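Local coordinates for glyoxalase-like domain protein (Staphylococcus aureus, PDB 3P8A), which is of uncharacterised function but, as a member of the glyoxalase-like (VOC) family, probably binds or transforms a small molecule in a beta-sheet pocket, at residues L62-N66 and E67-E71; G51-K55 and Y56-N60; V217-D221 and H222-L226; S206-L209 and K210-M214. All blocks are in the same frame, centred on the assembly; numbering follows the deposited sequence.

Interaction 1 (L62-N66 and E67-E71); sequences LGYIN and ENYIE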
loop_
_atom_site.group_PDB
_atom_site.type_symbol
_atom_site.label_atom_id
_atom_site.label_comp_id
_atom_site.label_asym_id
_atom_site.label_seq_id
_atom_site.Cartn_x
_atom_site.Cartn_y
_atom_site.Cartn_z
ATOM N N LEU A 62 -8.661 -8.656 -4.295
ATOM C CA LEU A 62 -8.912 -7.457 -3.509
ATOM C C LEU A 62 -9.854 -7.646 -2.365
ATOM O O LEU A 62 -10.890 -8.278 -2.506
ATOM C CB LEU A 62 -9.404 -6.335 -4.450
ATOM C CG LEU A 62 -8.627 -6.221 -5.785
ATOM C CD1 LEU A 62 -9.451 -5.572 -6.863
ATOM C CD2 LEU A 62 -7.291 -5.507 -5.593
ATOM N N GLY A 63 -9.434 -7.145 -1.210
ATOM C CA GLY A 63 -10.204 -7.114 0.019
ATOM C C GLY A 63 -10.667 -5.687 0.243
ATOM O O GLY A 63 -9.932 -4.873 0.814
ATOM N N TYR A 64 -11.874 -5.348 -0.264
ATOM C CA TYR A 64 -12.419 -4.001 -0.108
ATOM C C TYR A 64 -12.896 -3.774 1.314
ATOM O O TYR A 64 -13.708 -4.538 1.832
ATOM C CB TYR A 64 -13.550 -3.730 -1.120
ATOM C CG TYR A 64 -13.091 -3.673 -2.556
ATOM C CD1 TYR A 64 -12.464 -2.542 -3.064
ATOM C CD2 TYR A 64 -13.324 -4.735 -3.425
ATOM C CE1 TYR A 64 -12.066 -2.472 -4.400
ATOM C CE2 TYR A 64 -12.934 -4.677 -4.761
ATOM C CZ TYR A 64 -12.306 -3.541 -5.245
ATOM O OH TYR A 64 -11.920 -3.470 -6.565
ATOM N N ILE A 65 -12.372 -2.727 1.948
ATOM C CA ILE A 65 -12.732 -2.377 3.316
ATOM C C ILE A 65 -13.749 -1.234 3.264
ATOM O O ILE A 65 -14.946 -1.504 3.165
ATOM C CB ILE A 65 -11.466 -2.112 4.201
ATOM C CG1 ILE A 65 -10.448 -3.259 4.112
ATOM C CG2 ILE A 65 -11.838 -1.822 5.653
ATOM C CD1 ILE A 65 -11.004 -4.731 4.551
ATOM N N ASN A 66 -13.286 0.025 3.277
ATOM C CA ASN A 66 -14.166 1.200 3.241
ATOM C C ASN A 66 -13.407 2.385 2.643
ATOM O O ASN A 66 -12.618 3.039 3.339
ATOM C CB ASN A 66 -14.708 1.500 4.658
ATOM C CG ASN A 66 -15.863 2.488 4.723
ATOM O OD1 ASN A 66 -16.313 3.060 3.717
ATOM N ND2 ASN A 66 -16.365 2.717 5.927
ATOM N N GLU A 67 -13.591 2.599 1.319
ATOM C CA GLU A 67 -12.942 3.646 0.518
ATOM C C GLU A 67 -11.407 3.423 0.438
ATOM O O GLU A 67 -10.639 4.293 0.001
ATOM C CB GLU A 67 -13.345 5.071 0.984
ATOM C CG GLU A 67 -14.818 5.368 0.758
ATOM C CD GLU A 67 -15.343 6.605 1.456
ATOM O OE1 GLU A 67 -16.043 6.458 2.486
ATOM O OE2 GLU A 67 -15.071 7.724 0.964
ATOM N N ASN A 68 -10.989 2.209 0.835
ATOM C CA ASN A 68 -9.615 1.708 0.800
ATOM C C ASN A 68 -9.680 0.185 0.768
ATOM O O ASN A 68 -10.752 -0.389 0.957
ATOM C CB ASN A 68 -8.757 2.250 1.963
ATOM C CG ASN A 68 -9.416 2.231 3.315
ATOM O OD1 ASN A 68 -9.479 3.253 4.019
ATOM N ND2 ASN A 68 -9.924 1.079 3.710
ATOM N N TYR A 69 -8.565 -0.472 0.449
ATOM C CA TYR A 69 -8.606 -1.921 0.326
ATOM C C TYR A 69 -7.280 -2.572 0.594
ATOM O O TYR A 69 -6.271 -1.899 0.765
ATOM C CB TYR A 69 -9.129 -2.334 -1.075
ATOM C CG TYR A 69 -8.312 -1.851 -2.251
ATOM C CD1 TYR A 69 -7.450 -2.713 -2.924
ATOM C CD2 TYR A 69 -8.437 -0.544 -2.728
ATOM C CE1 TYR A 69 -6.708 -2.279 -4.024
ATOM C CE2 TYR A 69 -7.705 -0.102 -3.833
ATOM C CZ TYR A 69 -6.833 -0.970 -4.469
ATOM O OH TYR A 69 -6.112 -0.545 -5.553
ATOM N N ILE A 70 -7.301 -3.900 0.619
ATOM C CA ILE A 70 -6.117 -4.732 0.729
ATOM C C ILE A 70 -5.906 -5.313 -0.659
ATOM O O ILE A 70 -6.820 -5.943 -1.208
ATOM C CB ILE A 70 -6.289 -5.866 1.780
ATOM C CG1 ILE A 70 -6.637 -5.283 3.179
ATOM C CG2 ILE A 70 -5.000 -6.710 1.835
ATOM C CD1 ILE A 70 -7.332 -6.284 4.151
ATOM N N GLU A 71 -4.707 -5.112 -1.218
ATOM C CA GLU A 71 -4.347 -5.692 -2.487
ATOM C C GLU A 71 -3.467 -6.893 -2.225
ATOM O O GLU A 71 -2.359 -6.753 -1.715
ATOM C CB GLU A 71 -3.665 -4.683 -3.423
ATOM C CG GLU A 71 -3.459 -5.255 -4.822
ATOM C CD GLU A 71 -2.536 -4.484 -5.742
ATOM O OE1 GLU A 71 -1.761 -3.642 -5.238
ATOM O OE2 GLU A 71 -2.535 -4.774 -6.960
HETATM O O HOH W 1 -18.291 4.957 2.860
#

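Interaction 2 (G51-K55 and Y56-N60); sequences GYHHK and YGTFN. With GOL (glycerol), chain C.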
loop_
_atom_site.group_PDB
_atom_site.type_symbol
_atom_site.label_atom_id
_atom_site.label_comp_id
_atom_site.label_asym_id
_atom_site.label_seq_id
_atom_site.Cartn_x
_atom_site.Cartn_y
_atom_site.Cartn_z
ATOM N N GLY A 51 -7.386 -8.357 -11.448
ATOM C CA GLY A 51 -6.971 -8.473 -12.838
ATOM C C GLY A 51 -5.489 -8.719 -12.951
ATOM O O GLY A 51 -4.817 -8.898 -11.942
ATOM N N TYR A 52 -4.975 -8.686 -14.175
ATOM C CA TYR A 52 -3.580 -8.916 -14.525
ATOM C C TYR A 52 -2.936 -7.604 -14.971
ATOM O O TYR A 52 -3.549 -6.836 -15.716
ATOM C CB TYR A 52 -3.525 -9.962 -15.655
ATOM C CG TYR A 52 -2.148 -10.397 -16.110
ATOM C CD1 TYR A 52 -1.581 -9.883 -17.278
ATOM C CD2 TYR A 52 -1.465 -11.413 -15.448
ATOM C CE1 TYR A 52 -0.351 -10.349 -17.752
ATOM C CE2 TYR A 52 -0.229 -11.870 -15.899
ATOM C CZ TYR A 52 0.331 -11.324 -17.045
ATOM O OH TYR A 52 1.536 -11.786 -17.504
ATOM N N HIS A 53 -1.719 -7.328 -14.468
ATOM C CA HIS A 53 -0.929 -6.153 -14.809
ATOM C C HIS A 53 0.014 -6.627 -15.924
ATOM O O HIS A 53 1.029 -7.273 -15.639
ATOM C CB HIS A 53 -0.129 -5.630 -13.585
ATOM C CG HIS A 53 -0.962 -5.292 -12.384
ATOM N ND1 HIS A 53 -0.837 -6.005 -11.197
ATOM C CD2 HIS A 53 -1.879 -4.313 -12.211
ATOM C CE1 HIS A 53 -1.682 -5.441 -10.351
ATOM N NE2 HIS A 53 -2.317 -4.406 -10.912
ATOM N N HIS A 54 -0.371 -6.375 -17.205
ATOM C CA HIS A 54 0.385 -6.840 -18.374
ATOM C C HIS A 54 1.841 -6.446 -18.401
ATOM O O HIS A 54 2.658 -7.270 -18.775
ATOM C CB HIS A 54 -0.302 -6.521 -19.714
ATOM C CG HIS A 54 0.250 -7.351 -20.837
ATOM N ND1 HIS A 54 -0.277 -8.598 -21.139
ATOM C CD2 HIS A 54 1.322 -7.122 -21.639
ATOM C CE1 HIS A 54 0.470 -9.073 -22.128
ATOM N NE2 HIS A 54 1.442 -8.217 -22.467
ATOM N N LYS A 55 2.168 -5.217 -17.972
ATOM C CA LYS A 55 3.545 -4.707 -17.932
ATOM C C LYS A 55 4.474 -5.533 -17.036
ATOM O O LYS A 55 5.663 -5.652 -17.340
ATOM C CB LYS A 55 3.561 -3.285 -17.380
ATOM C CG LYS A 55 3.142 -2.193 -18.343
ATOM C CD LYS A 55 2.827 -0.885 -17.600
ATOM C CE LYS A 55 4.013 -0.238 -16.917
ATOM N NZ LYS A 55 5.033 0.259 -17.884
ATOM N N TYR A 56 3.941 -6.064 -15.912
ATOM C CA TYR A 56 4.739 -6.768 -14.908
ATOM C C TYR A 56 4.577 -8.265 -14.797
ATOM O O TYR A 56 5.487 -8.917 -14.291
ATOM C CB TYR A 56 4.540 -6.117 -13.540
ATOM C CG TYR A 56 4.834 -4.631 -13.521
ATOM C CD1 TYR A 56 6.142 -4.157 -13.629
ATOM C CD2 TYR A 56 3.810 -3.700 -13.384
ATOM C CE1 TYR A 56 6.418 -2.790 -13.622
ATOM C CE2 TYR A 56 4.073 -2.330 -13.394
ATOM C CZ TYR A 56 5.380 -1.883 -13.487
ATOM O OH TYR A 56 5.637 -0.540 -13.452
ATOM N N GLY A 57 3.451 -8.807 -15.254
ATOM C CA GLY A 57 3.201 -10.246 -15.185
ATOM C C GLY A 57 2.622 -10.694 -13.853
ATOM O O GLY A 57 2.716 -11.875 -13.498
ATOM N N THR A 58 2.019 -9.742 -13.105
ATOM C CA THR A 58 1.415 -9.952 -11.779
ATOM C C THR A 58 -0.101 -9.917 -11.880
ATOM O O THR A 58 -0.636 -9.400 -12.867
ATOM C CB THR A 58 1.905 -8.898 -10.763
ATOM O OG1 THR A 58 1.734 -7.576 -11.292
ATOM C CG2 THR A 58 3.338 -9.114 -10.320
ATOM N N PHE A 59 -0.791 -10.466 -10.860
ATOM C CA PHE A 59 -2.255 -10.457 -10.734
ATOM C C PHE A 59 -2.627 -10.257 -9.285
ATOM O O PHE A 59 -1.825 -10.541 -8.393
ATOM C CB PHE A 59 -2.901 -11.749 -11.281
ATOM C CG PHE A 59 -2.487 -13.034 -10.601
ATOM C CD1 PHE A 59 -1.274 -13.644 -10.908
ATOM C CD2 PHE A 59 -3.335 -13.664 -9.698
ATOM C CE1 PHE A 59 -0.897 -14.834 -10.284
ATOM C CE2 PHE A 59 -2.957 -14.861 -9.071
ATOM C CZ PHE A 59 -1.745 -15.438 -9.370
ATOM N N ASN A 60 -3.855 -9.838 -9.041
ATOM C CA ASN A 60 -4.276 -9.548 -7.676
ATOM C C ASN A 60 -5.666 -10.064 -7.284
ATOM O O ASN A 60 -6.412 -10.564 -8.127
ATOM C CB ASN A 60 -4.124 -8.014 -7.400
ATOM C CG ASN A 60 -4.912 -7.089 -8.319
ATOM O OD1 ASN A 60 -5.742 -7.516 -9.129
ATOM N ND2 ASN A 60 -4.687 -5.799 -8.223
HETATM C C1 GOL C . -5.223 -2.818 -7.465
HETATM O O1 GOL C . -6.449 -2.271 -7.697
HETATM C C2 GOL C . -4.406 -2.273 -8.570
HETATM O O2 GOL C . -4.328 -3.329 -9.505
HETATM C C3 GOL C . -3.074 -1.815 -7.983
HETATM O O3 GOL C . -1.931 -2.581 -8.447
#

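Interaction 3 (V217-D221 and H222-L226); sequences VEEND and HYTDL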
loop_
_atom_site.group_PDB
_atom_site.type_symbol
_atom_site.label_atom_id
_atom_site.label_comp_id
_atom_site.label_asym_id
_atom_site.label_seq_id
_atom_site.Cartn_x
_atom_site.Cartn_y
_atom_site.Cartn_z
ATOM N N VAL A 217 2.184 12.931 15.592
ATOM C CA VAL A 217 1.168 12.632 16.597
ATOM C C VAL A 217 1.839 12.291 17.949
ATOM O O VAL A 217 1.405 12.762 18.992
ATOM C CB VAL A 217 0.266 11.477 16.071
ATOM C CG1 VAL A 217 -0.691 10.961 17.135
ATOM C CG2 VAL A 217 -0.506 11.909 14.837
ATOM N N GLU A 218 2.864 11.448 17.924
ATOM C CA GLU A 218 3.513 10.951 19.119
ATOM C C GLU A 218 4.946 10.617 18.817
ATOM O O GLU A 218 5.252 10.129 17.739
ATOM C CB GLU A 218 2.761 9.697 19.637
ATOM C CG GLU A 218 3.509 8.834 20.669
ATOM C CD GLU A 218 3.619 9.415 22.061
ATOM O OE1 GLU A 218 2.842 10.346 22.361
ATOM O OE2 GLU A 218 4.448 8.924 22.866
ATOM N N GLU A 219 5.830 10.887 19.784
ATOM C CA GLU A 219 7.242 10.592 19.682
ATOM C C GLU A 219 7.713 10.075 21.041
ATOM O O GLU A 219 7.465 10.726 22.066
ATOM C CB GLU A 219 7.992 11.871 19.290
ATOM C CG GLU A 219 9.502 11.792 19.487
ATOM C CD GLU A 219 10.279 10.796 18.651
ATOM O OE1 GLU A 219 11.359 10.377 19.121
ATOM O OE2 GLU A 219 9.869 10.508 17.503
ATOM N N ASN A 220 8.380 8.909 21.051
ATOM C CA ASN A 220 8.935 8.322 22.280
ATOM C C ASN A 220 10.161 7.451 21.958
ATOM O O ASN A 220 10.599 7.448 20.809
ATOM C CB ASN A 220 7.859 7.600 23.096
ATOM C CG ASN A 220 7.198 6.465 22.368
ATOM O OD1 ASN A 220 7.820 5.451 22.095
ATOM N ND2 ASN A 220 5.918 6.610 22.059
ATOM N N ASP A 221 10.720 6.744 22.947
ATOM C CA ASP A 221 11.942 5.944 22.747
ATOM C C ASP A 221 11.775 4.711 21.888
ATOM O O ASP A 221 12.774 4.111 21.504
ATOM C CB ASP A 221 12.584 5.557 24.091
ATOM C CG ASP A 221 13.277 6.702 24.800
ATOM O OD1 ASP A 221 13.468 7.782 24.164
ATOM O OD2 ASP A 221 13.634 6.532 25.970
ATOM N N HIS A 222 10.522 4.329 21.600
ATOM C CA HIS A 222 10.210 3.117 20.846
ATOM C C HIS A 222 9.571 3.379 19.499
ATOM O O HIS A 222 9.901 2.693 18.546
ATOM C CB HIS A 222 9.321 2.164 21.678
ATOM C CG HIS A 222 9.974 1.540 22.884
ATOM N ND1 HIS A 222 9.336 0.544 23.613
ATOM C CD2 HIS A 222 11.194 1.769 23.444
ATOM C CE1 HIS A 222 10.172 0.219 24.588
ATOM N NE2 HIS A 222 11.295 0.934 24.533
ATOM N N TYR A 223 8.616 4.329 19.421
ATOM C CA TYR A 223 7.904 4.606 18.185
ATOM C C TYR A 223 7.563 6.077 17.978
ATOM O O TYR A 223 7.616 6.891 18.920
ATOM C CB TYR A 223 6.613 3.730 18.088
ATOM C CG TYR A 223 5.539 4.043 19.104
ATOM C CD1 TYR A 223 4.592 5.043 18.864
ATOM C CD2 TYR A 223 5.440 3.320 20.289
ATOM C CE1 TYR A 223 3.626 5.359 19.809
ATOM C CE2 TYR A 223 4.475 3.627 21.239
ATOM C CZ TYR A 223 3.548 4.624 20.977
ATOM O OH TYR A 223 2.584 4.927 21.900
ATOM N N THR A 224 7.211 6.398 16.712
ATOM C CA THR A 224 6.700 7.688 16.259
ATOM C C THR A 224 5.387 7.443 15.494
ATOM O O THR A 224 5.370 6.622 14.568
ATOM C CB THR A 224 7.702 8.340 15.319
ATOM O OG1 THR A 224 8.930 8.477 16.010
ATOM C CG2 THR A 224 7.225 9.713 14.789
ATOM N N ASP A 225 4.307 8.165 15.861
ATOM C CA ASP A 225 3.036 8.074 15.138
ATOM C C ASP A 225 2.916 9.270 14.215
ATOM O O ASP A 225 3.158 10.411 14.622
ATOM C CB ASP A 225 1.843 8.033 16.082
ATOM C CG ASP A 225 1.699 6.715 16.794
ATOM O OD1 ASP A 225 2.247 5.711 16.295
ATOM O OD2 ASP A 225 1.054 6.690 17.858
ATOM N N LEU A 226 2.597 9.001 12.964
ATOM C CA LEU A 226 2.405 10.036 11.944
ATOM C C LEU A 226 0.969 9.968 11.407
ATOM O O LEU A 226 0.325 8.932 11.507
ATOM C CB LEU A 226 3.429 9.850 10.822
ATOM C CG LEU A 226 4.914 9.952 11.210
ATOM C CD1 LEU A 226 5.803 9.766 9.998
ATOM C CD2 LEU A 226 5.225 11.263 11.892
#

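Interaction 4 (S206-L209 and K210-M214); sequences SNWL and KWFDM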
loop_
_atom_site.group_PDB
_atom_site.type_symbol
_atom_site.label_atom_id
_atom_site.label_comp_id
_atom_site.label_asym_id
_atom_site.label_seq_id
_atom_site.Cartn_x
_atom_site.Cartn_y
_atom_site.Cartn_z
ATOM N N SER A 206 11.643 11.463 9.038
ATOM C CA SER A 206 12.139 12.655 8.341
ATOM C C SER A 206 11.701 12.630 6.871
ATOM O O SER A 206 11.157 13.623 6.384
ATOM C CB SER A 206 13.665 12.746 8.470
ATOM O OG SER A 206 14.210 13.745 7.624
ATOM N N ASN A 207 11.881 11.479 6.189
ATOM C CA ASN A 207 11.501 11.287 4.794
ATOM C C ASN A 207 10.004 11.369 4.587
ATOM O O ASN A 207 9.573 12.038 3.655
ATOM C CB ASN A 207 12.000 9.937 4.253
ATOM C CG ASN A 207 13.466 9.935 3.942
ATOM O OD1 ASN A 207 14.093 10.986 3.832
ATOM N ND2 ASN A 207 14.039 8.752 3.818
ATOM N N TRP A 208 9.214 10.675 5.430
ATOM C CA TRP A 208 7.756 10.670 5.312
ATOM C C TRP A 208 7.145 12.026 5.637
ATOM O O TRP A 208 6.168 12.415 4.995
ATOM C CB TRP A 208 7.132 9.572 6.158
ATOM C CG TRP A 208 7.295 8.175 5.607
ATOM C CD1 TRP A 208 8.358 7.677 4.914
ATOM C CD2 TRP A 208 6.423 7.069 5.850
ATOM N NE1 TRP A 208 8.173 6.334 4.657
ATOM C CE2 TRP A 208 6.986 5.937 5.213
ATOM C CE3 TRP A 208 5.184 6.932 6.501
ATOM C CZ2 TRP A 208 6.355 4.686 5.214
ATOM C CZ3 TRP A 208 4.551 5.696 6.488
ATOM C CH2 TRP A 208 5.136 4.590 5.857
ATOM N N LEU A 209 7.724 12.773 6.589
ATOM C CA LEU A 209 7.212 14.137 6.863
ATOM C C LEU A 209 7.430 15.058 5.653
ATOM O O LEU A 209 6.540 15.834 5.296
ATOM C CB LEU A 209 7.881 14.753 8.094
ATOM C CG LEU A 209 7.522 14.142 9.436
ATOM C CD1 LEU A 209 8.524 14.552 10.491
ATOM C CD2 LEU A 209 6.104 14.486 9.847
ATOM N N LYS A 210 8.585 14.905 4.997
ATOM C CA LYS A 210 9.018 15.672 3.843
ATOM C C LYS A 210 8.167 15.353 2.623
ATOM O O LYS A 210 7.564 16.263 2.045
ATOM C CB LYS A 210 10.485 15.354 3.554
ATOM C CG LYS A 210 11.242 16.453 2.824
ATOM C CD LYS A 210 12.672 16.039 2.475
ATOM C CE LYS A 210 13.680 16.175 3.606
ATOM N NZ LYS A 210 14.130 17.576 3.797
ATOM N N TRP A 211 8.085 14.057 2.256
ATOM C CA TRP A 211 7.363 13.580 1.085
ATOM C C TRP A 211 5.835 13.636 1.180
ATOM O O TRP A 211 5.176 13.944 0.190
ATOM C CB TRP A 211 7.782 12.148 0.756
ATOM C CG TRP A 211 9.254 11.919 0.560
ATOM C CD1 TRP A 211 10.166 12.795 0.045
ATOM C CD2 TRP A 211 9.946 10.672 0.727
ATOM N NE1 TRP A 211 11.398 12.187 -0.062
ATOM C CE2 TRP A 211 11.290 10.883 0.347
ATOM C CE3 TRP A 211 9.564 9.403 1.208
ATOM C CZ2 TRP A 211 12.259 9.882 0.446
ATOM C CZ3 TRP A 211 10.521 8.408 1.293
ATOM C CH2 TRP A 211 11.850 8.647 0.919
ATOM N N PHE A 212 5.272 13.322 2.336
ATOM C CA PHE A 212 3.807 13.236 2.447
ATOM C C PHE A 212 3.109 14.331 3.199
ATOM O O PHE A 212 1.894 14.242 3.408
ATOM C CB PHE A 212 3.388 11.825 2.915
ATOM C CG PHE A 212 4.161 10.720 2.232
ATOM C CD1 PHE A 212 4.084 10.542 0.849
ATOM C CD2 PHE A 212 4.995 9.883 2.960
ATOM C CE1 PHE A 212 4.827 9.549 0.211
ATOM C CE2 PHE A 212 5.747 8.892 2.323
ATOM C CZ PHE A 212 5.657 8.728 0.951
ATOM N N ASP A 213 3.880 15.355 3.653
ATOM C CA ASP A 213 3.346 16.503 4.380
ATOM C C ASP A 213 2.515 16.048 5.593
ATOM O O ASP A 213 1.422 16.556 5.855
ATOM C CB ASP A 213 2.512 17.386 3.413
ATOM C CG ASP A 213 2.865 18.847 3.495
ATOM O OD1 ASP A 213 3.454 19.374 2.517
ATOM O OD2 ASP A 213 2.584 19.464 4.546
HETATM N N MSE A 214 3.020 15.034 6.299
HETATM C CA MSE A 214 2.333 14.445 7.433
HETATM C C MSE A 214 2.515 15.265 8.712
HETATM O O MSE A 214 3.403 16.112 8.775
HETATM C CB MSE A 214 2.835 13.002 7.642
HETATM C CG MSE A 214 2.250 12.004 6.658
HETATM SE SE MSE A 214 3.015 10.223 6.942
HETATM C CE MSE A 214 2.271 9.208 5.417
HETATM O O HOH W 2 5.055 17.458 7.253
#

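Interaction 1 (L62-N66 and E67-E71)
Gly63 and Ile70 form the hydrogen-bonded pair of an antiparallel beta hairpin, strands 58-64 and 69-75. Gly63 N donates to Ile70 O at 2.9 Å, almost straight at 176°, and Ile70 N returns the bond to Gly63 O. Glycine sets no side chain opposite Ile70, whose CD1 instead meets CD1 of Ile65 at 4.0 Å, the two isoleucines crossing at a slant. Phe189 and Ile191 pack on Ile65 from strand 189-198.

The other face carries Leu62, Tyr64, Tyr69 and Glu71, and Tyr69 is its central bump. Its chi1 of 60°, with CG between the backbone N and the carbonyl carbon, sets the ring alongside Leu62 and Tyr64, and Tyr69 CB lies 3.8 Å from Tyr64 CA. Neighbours from strand 58-64 fill the hollows beside it. Leu62 CD2 presses on Tyr69 CE1 at 3.6 Å and also rests against the CG of Glu71; Tyr64 CD1 approaches Tyr69 CB at 3.9 Å. The two tyrosines run the same way, their ring planes inclined by 46°, an oblique pair. His27 stacks on Tyr69, while Tyr184 meets the ring of Tyr64.

Beyond the strands, Ile65 N donates to Asn68 O at 3.0 Å, drawing the turn together. At its outer end one water donates both to Asn66 OD1 (2.9 Å) and to Glu67 OE1 (2.7 Å).

Interaction 2 (G51-K55 and Y56-N60)
Gly51 and Asn60 show how one asparagine can serve both the backbone and a bound glycerol. Asn60 OD1 accepts Gly51 N at 3.0 Å, the donor lying nearly along the C=O axis, and the main-chain Asn60 N donates back to Gly51 O at 3.2 Å. The other half of the amide turns to different work: ND2 binds Glu71 OE2 and makes a weak bond to O2 of the glycerol.

Farther along this beta hairpin of strands 48-53 and 58-64, His53 is gripped at four atoms. Its backbone N donates to Thr58 O (2.8 Å). Its carbonyl O accepts twice as the chain turns back: Gly57 N arrives end-on at 2.9 Å, whereas Tyr56 N approaches at 3.2 Å from above the carbonyl plane. Gly57 takes a positive phi of 85° here, a conformation glycine adopts easily. In the ring, ND1 pairs with Thr58 OG1 at 3.0 Å, the hydroxyl held near the ring plane by a chi1 of 52°, and NE2 pairs with glycerol O2 at 2.7 Å. Phe94 meets the imidazole edge-to-face.

At the turn, Lys55 lays its CB over one face of the Tyr56 ring, and its NZ forms a salt bridge with Glu89.

In this crystal a hydroxyl at each ring nitrogen holds the imidazole of His53 in its rotation, although the glycerol probably comes from the crystallisation liquor. Tyr69, Glu71 and Arg139 also bond the glycerol, so the site is rich in both donors and acceptors and would probably suit a small polar ligand.

Interaction 3 (V217-D221 and H222-L226)
Asn220 and Tyr223 share a similar first torsion, 60° and 67°, each CG standing between its own backbone N and carbonyl carbon, and this brings ND2 of the asparagine over the centre of the tyrosine ring. The amide stands upright on the ring, its plane turned by 87°, with ND2 only 3.3 Å from Tyr223 CZ. In its own plane ND2 also gives a straight bond to the anti lone pair of Glu218 OE2, at 2.9 Å. The chain of Glu218 bends at its second torsion and rests CG beside Tyr223 CE1.

OD1 of the same amide ties the reversal of this beta hairpin. Asn220 OD1 accepts His222 N on a lone pair at 3.0 Å, an Asx turn. Tyr223 N donates to Asn220 OD1 as well, from above the carbonyl plane and also at 3.0 Å. Down the strands, Val217 and Glu218 both face Asp225 in a classic beta bulge: Val217 N reaches Asp225 O at 2.9 Å, and Glu218 N adds a weak bond of 3.5 Å to that oxygen. On the other face, Thr224 OG1 donates to Glu219 OE2 at 2.7 Å and accepts a hydrogen bond from Arg201.

Arg236 makes a salt bridge with Asp225 and a cation-pi contact with Tyr223. Arg201 and Arg236 thus offset part of the negative charge of this hairpin, and the salt bridge from Arg236 would probably favour the ionised form of Asp225.

Interaction 4 (S206-L209 and K210-M214)
Trp211 carries Asn207 along one face: the asparagine CB sits over the six-membered ring, 3.6 Å from its centroid, in a CH-pi contact, while the main-chain O of Asn207 lies above the rim of the five-membered ring, 3.1 Å from Trp211 CG. The amide is laid almost flat on the indole, the planes 17° apart. Asn207 and Trp211 both have CG anti to the carbonyl carbon (chi1 -76° in Asn207), which lets the two side chains run the same way. One face of Trp208 receives the edge of Phe212 instead, a T-shaped pair with planes at 84° and Phe212 CE2 placed 3.7 Å from Trp208 CG. The Phe212 ring in turn has Trp211 CB over one of its faces. The selenomethionine Met214 makes a Met-aromatic contact, its SE lying obliquely beside the Trp208 ring, 4.0 Å from Trp208 CE3.

The Asn207-Trp211 and Trp208-Phe212 contacts follow from the i to i+4 spacing in helix 201-212; Met214 comes from just beyond it. Helical backbone bonds run from Trp211 N to Asn207 O (2.9 Å) and from Phe212 N to Trp208 O. Trp211 and Phe212 look onto Ile154 of strand 147-155, whereas Trp208 packs on Phe235 and Ile237 of strand 234-239, so the helix touches both sheets.

Asp213 departs with positive phi, and its N makes only a weak bond to Leu209 O. Leu209 CD2 comes to 3.3 Å from Met214 O, and a water bridges the two carbonyls as the chain leaves the helix, donating to Leu209 O at 2.9 Å and to Met214 O at 2.6 Å.

In the fold
Two neighbouring hairpins of the eight-stranded sheet share strand 58-64 in interactions 1 and 2. Their centres lie about 18 Å apart, yet Glu71 OE2 of interaction 1 meets Asn60 ND2 of interaction 2 at 2.7 Å, and both contacts hydrogen-bond one glycerol, probably from the crystallisation liquor, though it may mark a small-molecule pocket. Interactions 3 and 4 sit about 14 Å apart at the second sheet: Leu226 CD2 of the hairpin rests on Leu209 CD2 of the helix at 3.9 Å, and Leu226 also touches Trp208 and Met214. No direct touch joins the two pairs; between interactions 1 and 4 the nearest atoms are about 13 Å apart.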